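Local coordinates for phosphate-binding protein (Homo sapiens, PDB 2V3Q) that binds phosphate as a secreted transport protein of the PstS family and associates with the paraoxonase PON1, at residues A94-K99 and T209-D214. Numbering follows the deposited sequence.
With EDO (1,2-ethanediol), chain Q.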
loop_
_atom_site.group_PDB
_atom_site.type_symbol
_atom_site.label_atom_id
_atom_site.label_comp_id
_atom_site.label_asym_id
_atom_site.label_seq_id
_atom_site.Cartn_x
_atom_site.Cartn_y
_atom_site.Cartn_z
ATOM N N ALA A 94 -1.762 2.218 -9.467
ATOM C CA ALA A 94 -2.186 2.857 -10.736
ATOM C C ALA A 94 -1.040 3.550 -11.446
ATOM O O ALA A 94 -0.083 3.985 -10.766
ATOM C CB ALA A 94 -3.351 3.837 -10.483
ATOM N N ILE A 95 -1.159 3.689 -12.772
ATOM C CA ILE A 95 -0.090 4.329 -13.579
ATOM C C ILE A 95 -0.667 5.496 -14.401
ATOM O O ILE A 95 -0.990 5.345 -15.611
ATOM C CB ILE A 95 0.577 3.284 -14.578
ATOM C CG1 ILE A 95 1.033 1.966 -13.871
ATOM C CG2 ILE A 95 1.786 4.007 -15.391
ATOM C CD1 ILE A 95 2.052 2.186 -12.771
ATOM N N PRO A 96 -0.909 6.652 -13.748
ATOM C CA PRO A 96 -1.485 7.765 -14.487
ATOM C C PRO A 96 -0.387 8.515 -15.208
ATOM O O PRO A 96 0.823 8.371 -14.865
ATOM C CB PRO A 96 -2.092 8.643 -13.375
ATOM C CG PRO A 96 -1.099 8.479 -12.214
ATOM C CD PRO A 96 -0.808 6.931 -12.283
ATOM N N PHE A 97 -0.758 9.306 -16.194
ATOM C CA PHE A 97 0.233 10.017 -16.983
ATOM C C PHE A 97 -0.401 11.263 -17.576
ATOM O O PHE A 97 -1.663 11.361 -17.645
ATOM C CB PHE A 97 0.768 9.077 -18.130
ATOM C CG PHE A 97 -0.338 8.603 -19.043
ATOM C CD1 PHE A 97 -0.687 9.371 -20.127
ATOM C CD2 PHE A 97 -1.060 7.408 -18.759
ATOM C CE1 PHE A 97 -1.754 9.006 -20.977
ATOM C CE2 PHE A 97 -2.085 6.967 -19.592
ATOM C CZ PHE A 97 -2.473 7.768 -20.701
ATOM N N ARG A 98 0.450 12.231 -17.989
ATOM C CA ARG A 98 -0.081 13.464 -18.616
ATOM C C ARG A 98 0.484 13.518 -20.033
ATOM O O ARG A 98 1.644 13.913 -20.247
ATOM C CB ARG A 98 0.397 14.672 -17.840
ATOM C CG ARG A 98 -0.160 15.997 -18.439
ATOM C CD ARG A 98 0.190 17.189 -17.507
ATOM N NE ARG A 98 -0.070 18.425 -18.300
ATOM C CZ ARG A 98 0.893 19.215 -18.806
ATOM N NH1 ARG A 98 2.176 18.989 -18.591
ATOM N NH2 ARG A 98 0.576 20.277 -19.518
ATOM N N LYS A 99 -0.286 12.993 -20.975
ATOM C CA LYS A 99 0.167 12.929 -22.408
ATOM C C LYS A 99 -1.096 12.838 -23.278
ATOM O O LYS A 99 -1.760 11.787 -23.299
ATOM C CB LYS A 99 1.082 11.702 -22.678
ATOM C CG LYS A 99 1.688 11.679 -24.069
ATOM C CD LYS A 99 2.621 12.882 -24.361
ATOM C CE LYS A 99 3.190 12.722 -25.782
ATOM N NZ LYS A 99 4.009 13.947 -26.233
ATOM N N THR A 209 3.700 8.230 -13.714
ATOM C CA THR A 209 4.117 7.832 -12.352
ATOM C C THR A 209 3.419 6.546 -11.921
ATOM O O THR A 209 2.679 5.897 -12.720
ATOM C CB THR A 209 3.919 8.964 -11.337
ATOM O OG1 THR A 209 4.588 8.650 -10.102
ATOM C CG2 THR A 209 2.355 9.169 -11.062
ATOM N N TYR A 210 3.633 6.168 -10.648
ATOM C CA TYR A 210 2.955 5.009 -10.013
ATOM C C TYR A 210 2.376 5.577 -8.733
ATOM O O TYR A 210 3.029 6.402 -8.066
ATOM C CB TYR A 210 3.992 3.865 -9.730
ATOM C CG TYR A 210 5.132 4.265 -8.814
ATOM C CD1 TYR A 210 5.046 4.041 -7.405
ATOM C CD2 TYR A 210 6.292 4.907 -9.331
ATOM C CE1 TYR A 210 6.091 4.409 -6.559
ATOM C CE2 TYR A 210 7.354 5.263 -8.452
ATOM C CZ TYR A 210 7.185 5.072 -7.086
ATOM O OH TYR A 210 8.173 5.510 -6.275
ATOM N N ILE A 211 1.148 5.204 -8.384
ATOM C CA ILE A 211 0.470 5.876 -7.264
ATOM C C ILE A 211 -0.745 5.091 -6.776
ATOM O O ILE A 211 -1.368 4.284 -7.536
ATOM C CB ILE A 211 -0.036 7.287 -7.728
ATOM C CG1 ILE A 211 -0.193 8.209 -6.497
ATOM C CG2 ILE A 211 -1.247 7.191 -8.683
ATOM C CD1 ILE A 211 -0.254 9.691 -6.865
ATOM N N SER A 212 -1.110 5.343 -5.532
ATOM C CA SER A 212 -2.458 4.968 -5.044
ATOM C C SER A 212 -3.606 5.216 -6.030
ATOM O O SER A 212 -3.733 6.296 -6.598
ATOM C CB SER A 212 -2.739 5.762 -3.737
ATOM O OG SER A 212 -4.060 5.470 -3.279
ATOM N N PRO A 213 -4.471 4.208 -6.253
ATOM C CA PRO A 213 -5.559 4.463 -7.183
ATOM C C PRO A 213 -6.539 5.498 -6.641
ATOM O O PRO A 213 -7.299 6.170 -7.403
ATOM C CB PRO A 213 -6.177 3.037 -7.431
ATOM C CG PRO A 213 -5.919 2.299 -6.033
ATOM C CD PRO A 213 -4.525 2.865 -5.568
ATOM N N ASP A 214 -6.564 5.694 -5.330
ATOM C CA ASP A 214 -7.399 6.776 -4.755
ATOM C C ASP A 214 -6.919 8.198 -5.077
ATOM O O ASP A 214 -7.647 9.182 -4.782
ATOM C CB ASP A 214 -7.467 6.609 -3.237
ATOM C CG ASP A 214 -8.785 7.128 -2.606
ATOM O OD1 ASP A 214 -8.797 7.159 -1.363
ATOM O OD2 ASP A 214 -9.716 7.504 -3.338
HETATM C C1 EDO Q . 1.567 13.782 -29.765
HETATM O O1 EDO Q . 1.943 12.547 -29.235
HETATM C C2 EDO Q . 2.890 14.303 -30.219
HETATM O O2 EDO Q . 3.403 14.827 -28.983
#
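A94 and I211 form an antiparallel hydrogen-bonded pair, exchanging two backbone bonds: A94 N donates to I211 O and I211 N to A94 O, each 2.9 Å long. A third bond, T209 N to P96 O at 3.1 Å, extends the pairing past I95. T209 O, buried with no hydrogen-bond donor in the model, instead faces the CA of I95 at 3.3 Å in a CA-H...O contact. The pairing belongs to one lobe of the periplasmic-binding-protein fold, joining the run that follows strand 83-92 to the start of helix 213-216. On one side of the paired backbones, the P96 ring lies against two methyl groups, its CD 3.6 Å from I211 CG2 and its CG 3.7 Å from T209 CG2. With CG1 of I211 swung anti to the backbone N (chi1 -156°), CG2 is the branch that meets the proline. Without CG and CD, an alanine in place of P96 would probably leave the I211 and T209 methyls without their ring partner and open a gap beside them. I95 takes the other side, where its CD1 reaches Y210 CB at 4.0 Å. S212 occupies the N-cap of helix 213-216, its OG accepting a weak bond from D214 N. Farther out, V194 of helix 190-199 packs on T209 and I211, L198 touches P96, and T209 OG1 hydrogen-bonds V138 O.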